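Local structure of 3-oxoacyl-[acyl-carrier-protein] synthase (Arabidopsis thaliana, 2IX4) at the interface of chains A and B. The protein catalyses the condensation steps of mitochondrial fatty acid synthesis, lengthening acyl chains by two carbons taken from malonyl-ACP. Coordinates in Å, arbitrary orientation; residue numbers count along the deposited sequence, not the author numbering. Chains: chain A/B, 3-oxoacyl-[acyl-carrier-protein] synthase.

Contact 1: the interface of chains A and B. Residues chain A 45, 130-131, 134-135, 137-138, 213; chain B 45, 130-131, 133-135, 137-138, 213.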
ATOM      1  N   PHE A  45     -26.733  12.163  -5.992  1.00 19.20           N
ATOM      2  CA  PHE A  45     -27.193  13.364  -5.290  1.00 19.21           C
ATOM      3  C   PHE A  45     -28.093  14.212  -6.188  1.00 19.39           C
ATOM      4  O   PHE A  45     -27.996  14.138  -7.416  1.00 19.18           O
ATOM      5  CB  PHE A  45     -26.001  14.195  -4.811  1.00 19.06           C
ATOM      6  CG  PHE A  45     -25.190  13.537  -3.727  1.00 18.97           C
ATOM      7  CD1 PHE A  45     -24.157  12.659  -4.046  1.00 18.51           C
ATOM      8  CD2 PHE A  45     -25.447  13.813  -2.385  1.00 18.68           C
ATOM      9  CE1 PHE A  45     -23.395  12.051  -3.045  1.00 18.22           C
ATOM     10  CE2 PHE A  45     -24.691  13.212  -1.376  1.00 18.49           C
ATOM     11  CZ  PHE A  45     -23.665  12.328  -1.708  1.00 18.07           C
ATOM     12  N   ILE A 130     -17.172   5.478  -1.548  1.00 21.51           N
ATOM     13  CA  ILE A 130     -17.372   5.615  -0.103  1.00 20.88           C
ATOM     14  C   ILE A 130     -18.375   6.730   0.205  1.00 20.53           C
ATOM     15  O   ILE A 130     -19.152   6.626   1.154  1.00 20.42           O
ATOM     16  CB  ILE A 130     -16.036   5.840   0.656  1.00 20.75           C
ATOM     17  CG1 ILE A 130     -15.049   4.712   0.337  1.00 20.49           C
ATOM     18  CG2 ILE A 130     -16.274   5.925   2.174  1.00 20.73           C
ATOM     19  CD1 ILE A 130     -13.607   4.997   0.742  1.00 20.02           C
ATOM     20  N   VAL A 131     -18.358   7.785  -0.609  1.00 20.34           N
ATOM     21  CA  VAL A 131     -19.311   8.894  -0.478  1.00 20.02           C
ATOM     22  C   VAL A 131     -20.747   8.422  -0.743  1.00 20.04           C
ATOM     23  O   VAL A 131     -21.669   8.760   0.009  1.00 19.82           O
ATOM     24  CB  VAL A 131     -18.924  10.095  -1.397  1.00 19.99           C
ATOM     25  CG1 VAL A 131     -20.080  11.079  -1.548  1.00 19.35           C
ATOM     26  CG2 VAL A 131     -17.695  10.810  -0.843  1.00 19.48           C
ATOM     27  N   ALA A 134     -21.814   6.344   2.239  1.00 19.16           N
ATOM     28  CA  ALA A 134     -22.053   7.213   3.393  1.00 18.92           C
ATOM     29  C   ALA A 134     -23.380   7.963   3.275  1.00 18.89           C
ATOM     30  O   ALA A 134     -24.033   8.251   4.285  1.00 18.69           O
ATOM     31  CB  ALA A 134     -20.903   8.183   3.570  1.00 18.96           C
ATOM     32  N   GLN A 135     -23.776   8.264   2.038  1.00 18.71           N
ATOM     33  CA  GLN A 135     -25.077   8.883   1.756  1.00 18.40           C
ATOM     34  C   GLN A 135     -26.229   7.972   2.183  1.00 18.31           C
ATOM     35  O   GLN A 135     -27.269   8.451   2.640  1.00 18.19           O
ATOM     36  CB  GLN A 135     -25.192   9.231   0.267  1.00 18.29           C
ATOM     37  CG  GLN A 135     -26.415  10.062  -0.105  1.00 17.97           C
ATOM     38  CD  GLN A 135     -26.672  10.105  -1.602  1.00 17.70           C
ATOM     39  OE1 GLN A 135     -25.993   9.435  -2.383  1.00 18.05           O
ATOM     40  NE2 GLN A 135     -27.659  10.893  -2.009  1.00 17.28           N
ATOM     41  N   ILE A 137     -26.159   5.977   4.747  1.00 18.80           N
ATOM     42  CA  ILE A 137     -26.269   6.178   6.194  1.00 19.42           C
ATOM     43  C   ILE A 137     -27.073   7.446   6.508  1.00 19.80           C
ATOM     44  O   ILE A 137     -28.010   7.407   7.306  1.00 19.86           O
ATOM     45  CB  ILE A 137     -24.878   6.225   6.889  1.00 19.32           C
ATOM     46  CG1 ILE A 137     -24.137   4.895   6.703  1.00 19.55           C
ATOM     47  CG2 ILE A 137     -25.026   6.553   8.381  1.00 19.42           C
ATOM     48  CD1 ILE A 137     -22.671   4.921   7.121  1.00 19.52           C
ATOM     49  N   CYS A 138     -26.715   8.556   5.864  1.00 20.56           N
ATOM     50  CA  CYS A 138     -27.372   9.847   6.101  1.00 21.26           C
ATOM     51  C   CYS A 138     -28.862   9.822   5.757  1.00 21.50           C
ATOM     52  O   CYS A 138     -29.676  10.437   6.450  1.00 21.44           O
ATOM     53  CB  CYS A 138     -26.684  10.963   5.309  1.00 21.33           C
ATOM     54  SG  CYS A 138     -24.954  11.272   5.733  1.00 22.87           S
ATOM     55  N   LEU A 213     -15.286  15.153  -3.014  1.00 21.51           N
ATOM     56  CA  LEU A 213     -14.582  15.124  -1.736  1.00 21.64           C
ATOM     57  C   LEU A 213     -13.062  15.155  -1.884  1.00 21.49           C
ATOM     58  O   LEU A 213     -12.370  15.738  -1.049  1.00 21.45           O
ATOM     59  CB  LEU A 213     -15.031  13.928  -0.888  1.00 21.62           C
ATOM     60  CG  LEU A 213     -14.735  14.010   0.612  1.00 22.17           C
ATOM     61  CD1 LEU A 213     -15.191  15.353   1.205  1.00 21.98           C
ATOM     62  CD2 LEU A 213     -15.374  12.834   1.353  1.00 21.91           C
TER
ATOM     63  N   PHE B  45     -23.686  12.231  13.951  1.00 21.05           N
ATOM     64  CA  PHE B  45     -25.032  11.844  13.535  1.00 20.81           C
ATOM     65  C   PHE B  45     -26.000  11.884  14.710  1.00 20.96           C
ATOM     66  O   PHE B  45     -25.591  11.708  15.862  1.00 20.88           O
ATOM     67  CB  PHE B  45     -25.016  10.434  12.936  1.00 20.76           C
ATOM     68  CG  PHE B  45     -24.277  10.331  11.630  1.00 20.12           C
ATOM     69  CD1 PHE B  45     -22.900  10.134  11.606  1.00 20.06           C
ATOM     70  CD2 PHE B  45     -24.963  10.411  10.422  1.00 19.98           C
ATOM     71  CE1 PHE B  45     -22.213  10.030  10.397  1.00 20.00           C
ATOM     72  CE2 PHE B  45     -24.287  10.308   9.208  1.00 20.01           C
ATOM     73  CZ  PHE B  45     -22.908  10.114   9.197  1.00 19.73           C
ATOM     74  N   ILE B 130     -14.011   9.681   6.374  1.00 20.32           N
ATOM     75  CA  ILE B 130     -14.597   9.897   5.049  1.00 19.93           C
ATOM     76  C   ILE B 130     -16.126   9.985   5.148  1.00 19.69           C
ATOM     77  O   ILE B 130     -16.747  10.816   4.487  1.00 19.81           O
ATOM     78  CB  ILE B 130     -14.164   8.816   4.017  1.00 19.89           C
ATOM     79  CG1 ILE B 130     -12.636   8.691   3.980  1.00 19.96           C
ATOM     80  CG2 ILE B 130     -14.708   9.162   2.622  1.00 19.84           C
ATOM     81  CD1 ILE B 130     -12.115   7.417   3.332  1.00 19.57           C
ATOM     82  N   VAL B 131     -16.718   9.139   5.990  1.00 19.46           N
ATOM     83  CA  VAL B 131     -18.159   9.177   6.262  1.00 19.09           C
ATOM     84  C   VAL B 131     -18.579  10.540   6.830  1.00 18.97           C
ATOM     85  O   VAL B 131     -19.583  11.114   6.401  1.00 18.81           O
ATOM     86  CB  VAL B 131     -18.599   8.014   7.205  1.00 19.16           C
ATOM     87  CG1 VAL B 131     -20.031   8.204   7.706  1.00 18.64           C
ATOM     88  CG2 VAL B 131     -18.468   6.671   6.496  1.00 18.94           C
ATOM     89  N   ALA B 133     -17.004  13.440   6.511  1.00 18.08           N
ATOM     90  CA  ALA B 133     -16.821  14.432   5.452  1.00 17.71           C
ATOM     91  C   ALA B 133     -17.935  14.354   4.407  1.00 17.53           C
ATOM     92  O   ALA B 133     -18.420  15.381   3.930  1.00 17.23           O
ATOM     93  CB  ALA B 133     -15.461  14.255   4.800  1.00 17.60           C
ATOM     94  N   ALA B 134     -18.334  13.131   4.059  1.00 17.45           N
ATOM     95  CA  ALA B 134     -19.435  12.907   3.120  1.00 17.39           C
ATOM     96  C   ALA B 134     -20.767  13.417   3.672  1.00 17.28           C
ATOM     97  O   ALA B 134     -21.636  13.852   2.912  1.00 17.18           O
ATOM     98  CB  ALA B 134     -19.534  11.436   2.758  1.00 17.41           C
ATOM     99  N   GLN B 135     -20.915  13.365   4.996  1.00 17.19           N
ATOM    100  CA  GLN B 135     -22.088  13.919   5.670  1.00 17.14           C
ATOM    101  C   GLN B 135     -22.191  15.438   5.469  1.00 17.06           C
ATOM    102  O   GLN B 135     -23.293  15.982   5.379  1.00 16.93           O
ATOM    103  CB  GLN B 135     -22.066  13.572   7.163  1.00 17.10           C
ATOM    104  CG  GLN B 135     -23.343  13.938   7.909  1.00 17.30           C
ATOM    105  CD  GLN B 135     -23.180  13.910   9.419  1.00 17.81           C
ATOM    106  OE1 GLN B 135     -22.067  13.826   9.937  1.00 17.72           O
ATOM    107  NE2 GLN B 135     -24.297  13.984  10.133  1.00 17.95           N
ATOM    108  N   ILE B 137     -21.379  16.979   2.788  1.00 17.63           N
ATOM    109  CA  ILE B 137     -21.993  17.134   1.465  1.00 17.99           C
ATOM    110  C   ILE B 137     -23.519  17.040   1.562  1.00 18.45           C
ATOM    111  O   ILE B 137     -24.229  17.921   1.077  1.00 18.41           O
ATOM    112  CB  ILE B 137     -21.453  16.105   0.433  1.00 17.89           C
ATOM    113  CG1 ILE B 137     -19.979  16.384   0.117  1.00 17.72           C
ATOM    114  CG2 ILE B 137     -22.290  16.138  -0.847  1.00 17.57           C
ATOM    115  CD1 ILE B 137     -19.273  15.273  -0.642  1.00 17.87           C
ATOM    116  N   CYS B 138     -24.008  15.978   2.203  1.00 19.22           N
ATOM    117  CA  CYS B 138     -25.447  15.754   2.378  1.00 20.10           C
ATOM    118  C   CYS B 138     -26.136  16.899   3.128  1.00 20.38           C
ATOM    119  O   CYS B 138     -27.283  17.241   2.833  1.00 20.43           O
ATOM    120  CB  CYS B 138     -25.698  14.435   3.118  1.00 20.08           C
ATOM    121  SG  CYS B 138     -25.093  12.949   2.285  1.00 21.64           S
ATOM    122  N   LEU B 213     -19.860   1.991   8.601  1.00 21.71           N
ATOM    123  CA  LEU B 213     -19.752   1.584   7.201  1.00 21.84           C
ATOM    124  C   LEU B 213     -18.873   0.352   6.987  1.00 21.84           C
ATOM    125  O   LEU B 213     -19.154  -0.464   6.108  1.00 21.77           O
ATOM    126  CB  LEU B 213     -19.281   2.755   6.329  1.00 21.93           C
ATOM    127  CG  LEU B 213     -19.435   2.629   4.809  1.00 22.24           C
ATOM    128  CD1 LEU B 213     -20.884   2.352   4.416  1.00 22.11           C
ATOM    129  CD2 LEU B 213     -18.912   3.875   4.110  1.00 22.04           C
TER
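The residues of helix 127-138 that make the contact keep helical torsions, through Cys138 at its end, and each helix meets its twin across the two-fold axis, while A:Phe45 and B:Phe45 reach in from extended loop stretches (phi -106° in A:Phe45). At the crossing A:Ala134 CB touches B:Ala134 CB at 3.6 Å, methyl tip to methyl tip; so small a side chain lets the helices come close. One turn earlier A:Ile130 and B:Ile130 cross at about a right angle. Their CG2 branches, anti to the backbone N, meet at 3.6 Å (A:Ile130 CG2 to B:Ile130 CG2), and the CD1 tips touch farther out. A:Leu213, from helix 212-220, lays CD2 against B:Ala133 CB at 3.7 Å. At the helix ends A:Cys138 and B:Cys138 hold SG anti to the carbonyl carbon (chi1 -62° in A:Cys138). B:Cys138 SG lies in the plane of the A:Phe45 ring, at the edge, 3.7 Å from CE2, while A:Gln135 CD lies over one face, displaced toward the rim. A:Cys138 SG and B:Cys138 SG, 3.8 Å apart, pack without a disulfide. This largely apolar seam is likely to help hold the homodimer together through close fit.

Contact 2: the interface of chains A and B. Residues chain A 123, 154-156, 176; chain B 123, 154-156, 176.
The backbone carbonyl oxygen of A:Gly123 is gripped by two waters, and both pass the contact on to chain B. Water 1 sits 2.7 Å from A:Gly123 O and also meets the amide of B:Val155, whose N is 2.9 Å from the water along a nearly straight N-H (162° at H). Water 3, 2.9 Å from A:Gly123 O, reaches the side-chain oxygen B:Asn156 OD1 at 2.9 Å. On the symmetry-related side, water 2 links B:Gly123 O to A:Asn156 OD1, the latter at 2.8 Å. Glycine probably suits this place, since a side chain might crowd the bridging waters. Asparagine offers a short arm whose CG stands between the backbone N and the carbonyl carbon (chi1 67° in B:Asn156), turning the amide towards the water.

Beside this wet layer lies a compact valine cluster. A:Val155 CG2, also in the crowded position between N and carbonyl carbon, presses on B:Val176 CG1 at 3.4 Å, tighter than usual van der Waals contact; the twin pair is just as close. On the axis A:Val176 and B:Val176 cross obliquely, A:Val176 CG2 lying 3.7 Å from B:Val176 CB. Beta-branching leaves these short side chains little freedom to rearrange. Because A:Gly123 and B:Gly123 also line the hexanoic acid pockets, the patch joins the subunits near the acyl sites and is likely to steady their walls.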
ATOM      1  N   GLY A 123      -3.211   5.080  -4.729  1.00 27.13           N
ATOM      2  CA  GLY A 123      -2.937   5.942  -3.586  1.00 27.82           C
ATOM      3  C   GLY A 123      -4.080   6.070  -2.598  1.00 28.25           C
ATOM      4  O   GLY A 123      -3.866   5.974  -1.386  1.00 28.44           O
ATOM      5  N   LEU A 154     -10.698  -1.124  -1.972  1.00 25.42           N
ATOM      6  CA  LEU A 154      -9.376  -1.535  -1.484  1.00 25.19           C
ATOM      7  C   LEU A 154      -8.254  -1.233  -2.483  1.00 25.11           C
ATOM      8  O   LEU A 154      -8.297  -1.673  -3.636  1.00 25.16           O
ATOM      9  CB  LEU A 154      -9.379  -3.017  -1.096  1.00 25.00           C
ATOM     10  CG  LEU A 154     -10.282  -3.441   0.068  1.00 25.03           C
ATOM     11  CD1 LEU A 154     -10.437  -4.949   0.097  1.00 23.98           C
ATOM     12  CD2 LEU A 154      -9.767  -2.915   1.408  1.00 24.79           C
ATOM     13  N   VAL A 155      -7.242  -0.502  -2.017  1.00 25.02           N
ATOM     14  CA  VAL A 155      -6.187   0.046  -2.884  1.00 24.99           C
ATOM     15  C   VAL A 155      -5.239  -0.995  -3.500  1.00 24.95           C
ATOM     16  O   VAL A 155      -4.411  -0.650  -4.350  1.00 25.01           O
ATOM     17  CB  VAL A 155      -5.356   1.168  -2.176  1.00 25.09           C
ATOM     18  CG1 VAL A 155      -6.222   2.385  -1.890  1.00 25.61           C
ATOM     19  CG2 VAL A 155      -4.726   0.663  -0.896  1.00 25.20           C
ATOM     20  N   ASN A 156      -5.361  -2.252  -3.075  1.00 24.60           N
ATOM     21  CA  ASN A 156      -4.545  -3.334  -3.619  1.00 24.36           C
ATOM     22  C   ASN A 156      -5.226  -4.086  -4.763  1.00 24.35           C
ATOM     23  O   ASN A 156      -4.609  -4.943  -5.401  1.00 24.46           O
ATOM     24  CB  ASN A 156      -4.165  -4.331  -2.522  1.00 24.32           C
ATOM     25  CG  ASN A 156      -5.367  -5.071  -1.955  1.00 24.02           C
ATOM     26  OD1 ASN A 156      -6.278  -4.463  -1.396  1.00 24.03           O
ATOM     27  ND2 ASN A 156      -5.363  -6.397  -2.083  1.00 23.40           N
ATOM     28  N   VAL A 176       1.889   1.266  -1.347  1.00 24.04           N
ATOM     29  CA  VAL A 176       1.069   2.473  -1.319  1.00 24.24           C
ATOM     30  C   VAL A 176       1.762   3.517  -0.464  1.00 24.24           C
ATOM     31  O   VAL A 176       1.900   3.355   0.747  1.00 24.66           O
ATOM     32  CB  VAL A 176      -0.376   2.206  -0.830  1.00 24.44           C
ATOM     33  CG1 VAL A 176      -1.182   3.492  -0.843  1.00 24.68           C
ATOM     34  CG2 VAL A 176      -1.054   1.165  -1.716  1.00 24.65           C
TER
ATOM     35  N   GLY B 123      -4.570  -1.221   6.003  1.00 26.81           N
ATOM     36  CA  GLY B 123      -5.364  -1.873   4.964  1.00 27.18           C
ATOM     37  C   GLY B 123      -6.462  -1.024   4.346  1.00 27.56           C
ATOM     38  O   GLY B 123      -6.697  -1.094   3.132  1.00 27.69           O
ATOM     39  N   LEU B 154      -5.018   8.595   4.452  1.00 25.88           N
ATOM     40  CA  LEU B 154      -4.009   7.927   3.623  1.00 25.73           C
ATOM     41  C   LEU B 154      -3.376   6.728   4.325  1.00 25.72           C
ATOM     42  O   LEU B 154      -2.852   6.845   5.436  1.00 25.84           O
ATOM     43  CB  LEU B 154      -2.930   8.917   3.163  1.00 25.79           C
ATOM     44  CG  LEU B 154      -3.344  10.057   2.223  1.00 25.84           C
ATOM     45  CD1 LEU B 154      -2.189  11.021   2.015  1.00 25.70           C
ATOM     46  CD2 LEU B 154      -3.857   9.526   0.885  1.00 25.67           C
ATOM     47  N   VAL B 155      -3.413   5.578   3.655  1.00 25.60           N
ATOM     48  CA  VAL B 155      -2.987   4.310   4.259  1.00 25.48           C
ATOM     49  C   VAL B 155      -1.484   4.212   4.574  1.00 25.37           C
ATOM     50  O   VAL B 155      -1.063   3.319   5.310  1.00 25.74           O
ATOM     51  CB  VAL B 155      -3.463   3.080   3.426  1.00 25.61           C
ATOM     52  CG1 VAL B 155      -4.975   2.926   3.513  1.00 25.65           C
ATOM     53  CG2 VAL B 155      -3.031   3.199   1.979  1.00 25.50           C
ATOM     54  N   ASN B 156      -0.689   5.135   4.036  1.00 24.96           N
ATOM     55  CA  ASN B 156       0.764   5.127   4.232  1.00 24.60           C
ATOM     56  C   ASN B 156       1.242   5.986   5.397  1.00 24.50           C
ATOM     57  O   ASN B 156       2.434   5.991   5.719  1.00 24.67           O
ATOM     58  CB  ASN B 156       1.472   5.594   2.957  1.00 24.62           C
ATOM     59  CG  ASN B 156       1.208   7.062   2.646  1.00 24.32           C
ATOM     60  OD1 ASN B 156       0.066   7.467   2.420  1.00 23.20           O
ATOM     61  ND2 ASN B 156       2.270   7.864   2.629  1.00 23.35           N
ATOM     62  N   VAL B 176       0.440  -2.420   0.944  1.00 24.22           N
ATOM     63  CA  VAL B 176      -0.976  -2.532   1.275  1.00 24.59           C
ATOM     64  C   VAL B 176      -1.592  -3.635   0.424  1.00 24.89           C
ATOM     65  O   VAL B 176      -1.752  -3.484  -0.790  1.00 25.09           O
ATOM     66  CB  VAL B 176      -1.732  -1.191   1.114  1.00 24.82           C
ATOM     67  CG1 VAL B 176      -3.206  -1.367   1.437  1.00 24.95           C
ATOM     68  CG2 VAL B 176      -1.127  -0.127   2.026  1.00 24.74           C
TER
HETATM   69  O   HOH W   1      -4.874   5.815   1.159  1.00 20.64           O
HETATM   70  O   HOH W   2      -5.945  -3.131   1.027  1.00 20.97           O
HETATM   71  O   HOH W   3      -1.457   6.609   0.115  1.00 21.39           O

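Contact 3: the interface of chains A and B. Residues chain A 280-283, 298, 302, 420-421; chain B 163-164, 167-172.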
ATOM      1  N   SER A 280      13.954   7.215   0.566  1.00 20.32           N
ATOM      2  CA  SER A 280      14.234   7.962   1.785  1.00 20.02           C
ATOM      3  C   SER A 280      12.951   8.468   2.427  1.00 19.94           C
ATOM      4  O   SER A 280      11.857   8.321   1.872  1.00 19.43           O
ATOM      5  CB  SER A 280      15.161   9.144   1.491  1.00 20.14           C
ATOM      6  OG  SER A 280      14.462  10.174   0.813  1.00 19.98           O
ATOM      7  N   GLY A 281      13.111   9.056   3.607  1.00 19.72           N
ATOM      8  CA  GLY A 281      12.046   9.761   4.295  1.00 20.11           C
ATOM      9  C   GLY A 281      12.532  11.132   4.723  1.00 20.36           C
ATOM     10  O   GLY A 281      13.686  11.285   5.139  1.00 20.26           O
ATOM     11  N   ASP A 282      11.658  12.128   4.606  1.00 20.66           N
ATOM     12  CA  ASP A 282      11.961  13.495   5.032  1.00 21.06           C
ATOM     13  C   ASP A 282      12.087  13.593   6.548  1.00 21.40           C
ATOM     14  O   ASP A 282      12.928  14.335   7.059  1.00 21.42           O
ATOM     15  CB  ASP A 282      10.875  14.469   4.558  1.00 20.99           C
ATOM     16  CG  ASP A 282      10.858  14.660   3.046  1.00 21.21           C
ATOM     17  OD1 ASP A 282      11.841  14.293   2.368  1.00 21.50           O
ATOM     18  OD2 ASP A 282       9.853  15.200   2.532  1.00 20.73           O
ATOM     19  N   ALA A 283      11.237  12.845   7.256  1.00 21.86           N
ATOM     20  CA  ALA A 283      11.136  12.911   8.720  1.00 22.51           C
ATOM     21  C   ALA A 283      10.929  14.351   9.208  1.00 23.00           C
ATOM     22  O   ALA A 283      11.535  14.780  10.193  1.00 23.05           O
ATOM     23  CB  ALA A 283      12.363  12.270   9.383  1.00 22.15           C
ATOM     24  N   LEU A 298      18.792  12.461  -0.581  1.00 18.06           N
ATOM     25  CA  LEU A 298      19.056  11.078  -0.189  1.00 18.13           C
ATOM     26  C   LEU A 298      18.523  10.076  -1.207  1.00 18.12           C
ATOM     27  O   LEU A 298      19.225   9.146  -1.588  1.00 18.21           O
ATOM     28  CB  LEU A 298      18.478  10.786   1.200  1.00 18.07           C
ATOM     29  CG  LEU A 298      19.259  11.324   2.404  1.00 17.93           C
ATOM     30  CD1 LEU A 298      18.477  11.096   3.691  1.00 17.60           C
ATOM     31  CD2 LEU A 298      20.638  10.675   2.493  1.00 17.83           C
ATOM     32  N   ARG A 302      20.960   7.716  -3.398  1.00 18.67           N
ATOM     33  CA  ARG A 302      20.840   6.272  -3.202  1.00 18.53           C
ATOM     34  C   ARG A 302      20.618   5.516  -4.509  1.00 18.80           C
ATOM     35  O   ARG A 302      21.187   4.443  -4.707  1.00 18.67           O
ATOM     36  CB  ARG A 302      19.749   5.954  -2.179  1.00 18.37           C
ATOM     37  CG  ARG A 302      20.234   6.141  -0.742  1.00 17.13           C
ATOM     38  CD  ARG A 302      19.103   6.390   0.235  1.00 16.00           C
ATOM     39  NE  ARG A 302      19.621   6.691   1.573  1.00 14.52           N
ATOM     40  CZ  ARG A 302      18.871   6.917   2.649  1.00 14.70           C
ATOM     41  NH1 ARG A 302      17.546   6.880   2.568  1.00 13.90           N
ATOM     42  NH2 ARG A 302      19.450   7.182   3.815  1.00 13.91           N
ATOM     43  N   GLY A 420       3.687  12.443   4.008  1.00 23.45           N
ATOM     44  CA  GLY A 420       4.363  11.613   4.996  1.00 23.35           C
ATOM     45  C   GLY A 420       5.868  11.700   4.850  1.00 23.28           C
ATOM     46  O   GLY A 420       6.610  11.132   5.653  1.00 23.45           O
ATOM     47  N   GLY A 421       6.314  12.418   3.820  1.00 22.97           N
ATOM     48  CA  GLY A 421       7.736  12.601   3.547  1.00 22.45           C
ATOM     49  C   GLY A 421       8.380  11.373   2.933  1.00 22.16           C
ATOM     50  O   GLY A 421       9.554  11.107   3.167  1.00 22.03           O
TER
ATOM     51  N   SER B 163       8.390   7.760  11.263  1.00 22.69           N
ATOM     52  CA  SER B 163       9.674   8.269  10.782  1.00 23.21           C
ATOM     53  C   SER B 163       9.987   9.677  11.305  1.00 23.33           C
ATOM     54  O   SER B 163      11.101   9.930  11.774  1.00 23.33           O
ATOM     55  CB  SER B 163       9.763   8.200   9.252  1.00 23.34           C
ATOM     56  OG  SER B 163       8.958   9.186   8.639  1.00 24.35           O
ATOM     57  N   MET B 164       9.009  10.580  11.256  1.00 23.43           N
ATOM     58  CA  MET B 164       9.238  11.941  11.751  1.00 23.75           C
ATOM     59  C   MET B 164       9.373  12.035  13.273  1.00 23.31           C
ATOM     60  O   MET B 164      10.079  12.910  13.777  1.00 23.28           O
ATOM     61  CB  MET B 164       8.205  12.943  11.202  1.00 24.25           C
ATOM     62  CG  MET B 164       6.823  12.932  11.845  1.00 26.37           C
ATOM     63  SD  MET B 164       5.743  14.214  11.144  1.00 31.36           S
ATOM     64  CE  MET B 164       5.445  13.530   9.512  1.00 29.42           C
ATOM     65  N   GLY B 167      13.000  10.611  13.605  1.00 21.20           N
ATOM     66  CA  GLY B 167      13.945  11.160  12.636  1.00 20.76           C
ATOM     67  C   GLY B 167      14.543  10.119  11.707  1.00 20.31           C
ATOM     68  O   GLY B 167      15.666  10.286  11.233  1.00 20.41           O
ATOM     69  N   PHE B 168      13.795   9.050  11.446  1.00 19.95           N
ATOM     70  CA  PHE B 168      14.263   7.968  10.574  1.00 19.70           C
ATOM     71  C   PHE B 168      14.133   8.357   9.103  1.00 19.50           C
ATOM     72  O   PHE B 168      13.042   8.697   8.634  1.00 19.60           O
ATOM     73  CB  PHE B 168      13.510   6.659  10.849  1.00 19.68           C
ATOM     74  CG  PHE B 168      13.708   6.108  12.241  1.00 19.91           C
ATOM     75  CD1 PHE B 168      12.730   5.307  12.821  1.00 20.57           C
ATOM     76  CD2 PHE B 168      14.865   6.387  12.972  1.00 20.41           C
ATOM     77  CE1 PHE B 168      12.897   4.784  14.102  1.00 21.09           C
ATOM     78  CE2 PHE B 168      15.043   5.874  14.255  1.00 20.87           C
ATOM     79  CZ  PHE B 168      14.057   5.069  14.823  1.00 20.91           C
ATOM     80  N   GLN B 169      15.251   8.304   8.383  1.00 19.12           N
ATOM     81  CA  GLN B 169      15.319   8.821   7.017  1.00 18.75           C
ATOM     82  C   GLN B 169      15.691   7.751   5.991  1.00 18.70           C
ATOM     83  O   GLN B 169      16.050   8.066   4.855  1.00 18.42           O
ATOM     84  CB  GLN B 169      16.289  10.001   6.951  1.00 18.88           C
ATOM     85  CG  GLN B 169      15.873  11.181   7.820  1.00 18.74           C
ATOM     86  CD  GLN B 169      17.046  12.047   8.226  1.00 20.32           C
ATOM     87  OE1 GLN B 169      17.682  12.676   7.387  1.00 21.26           O
ATOM     88  NE2 GLN B 169      17.332  12.090   9.524  1.00 19.81           N
ATOM     89  N   GLY B 170      15.603   6.489   6.398  1.00 18.67           N
ATOM     90  CA  GLY B 170      15.745   5.366   5.474  1.00 18.97           C
ATOM     91  C   GLY B 170      14.465   5.216   4.675  1.00 19.19           C
ATOM     92  O   GLY B 170      13.608   6.101   4.714  1.00 19.04           O
ATOM     93  N   PRO B 171      14.312   4.093   3.953  1.00 19.66           N
ATOM     94  CA  PRO B 171      13.107   3.909   3.141  1.00 20.01           C
ATOM     95  C   PRO B 171      11.827   4.140   3.953  1.00 20.57           C
ATOM     96  O   PRO B 171      11.646   3.520   5.003  1.00 20.90           O
ATOM     97  CB  PRO B 171      13.208   2.448   2.690  1.00 19.78           C
ATOM     98  CG  PRO B 171      14.673   2.156   2.692  1.00 19.58           C
ATOM     99  CD  PRO B 171      15.231   2.942   3.854  1.00 19.62           C
ATOM    100  N   ASN B 172      10.985   5.060   3.475  1.00 20.90           N
ATOM    101  CA  ASN B 172       9.673   5.362   4.057  1.00 21.14           C
ATOM    102  C   ASN B 172       8.622   4.712   3.158  1.00 21.14           C
ATOM    103  O   ASN B 172       8.362   5.181   2.050  1.00 21.38           O
ATOM    104  CB  ASN B 172       9.489   6.886   4.140  1.00 21.24           C
ATOM    105  CG  ASN B 172       8.152   7.314   4.752  1.00 21.89           C
ATOM    106  OD1 ASN B 172       7.923   8.506   4.971  1.00 23.76           O
ATOM    107  ND2 ASN B 172       7.277   6.365   5.025  1.00 22.62           N
TER
HETATM  108  O   HOH W   4      10.834   5.822   0.687  1.00 10.22           O
HETATM  109  O   HOH W   5       9.375  10.760   6.516  1.00 14.58           O
HETATM  110  O   HOH W   6      16.003  13.125   4.964  1.00 21.16           O
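The dense part of this contact gathers around B:Gln169 and A:Ala283. A:Arg302, extended from CG to NE, brings NH1 in the guanidinium plane to a carbonyl lone pair of B:Gln169 O, 3.0 Å away, while A:Leu298 CB covers one guanidinium face. A:Gly281 N adds a weak bond to the same oxygen. Next to this bond, B:Gln169 CB packs on A:Gly281 O at 3.4 Å, and the amide tip is turned back within its own chain, B:Gln169 NE2 donating to B:Gly167 O at 3.0 Å. The methyl A:Ala283 CB, on a residue with left-handed torsions (phi 53°), slips against B:Gly167 CA at 3.8 Å.

The other side is looser and wetter. Water 5 gathers B:Ser163 OG at 2.7 Å, A:Ala283 N and A:Gly420 O; water 4 joins A:Ser280 O to the backbone of B:Asn172. As modelled, B:Asn172 OD1 and A:Gly420 O clash, two acceptors 3.0 Å apart, which a flipped side-chain amide would probably relieve. An alanine in place of A:Arg302 would probably lose the in-plane bond to B:Gln169 O, leaving this oxygen less firmly held, and loosen the loop. The contact is likely to fix the 167-171 loop of one subunit against strand 272-281 and helix 294-307 of the other.

The three contacts follow one another along the dimer interface: about 20 Å separates the C-alpha centres of contacts 1 and 2, about 19 Å those of contacts 2 and 3, and about 34 Å those of contacts 1 and 3. Short stretches of chain tie them together, since helix 157-166, which supplies B:Ser163 and B:Met164 to contact 3, begins just after B:Asn156 of contact 2, and B:Asn172 and B:Val176 lie four residues apart. The centres of contacts 2 and 3 lie about 11 and 14 Å from the catalytic A:Cys179, so dimerisation probably supports the active site there, whereas contact 1, whose centre is about 24 Å from B:Cys179, probably serves mainly to clasp the subunits.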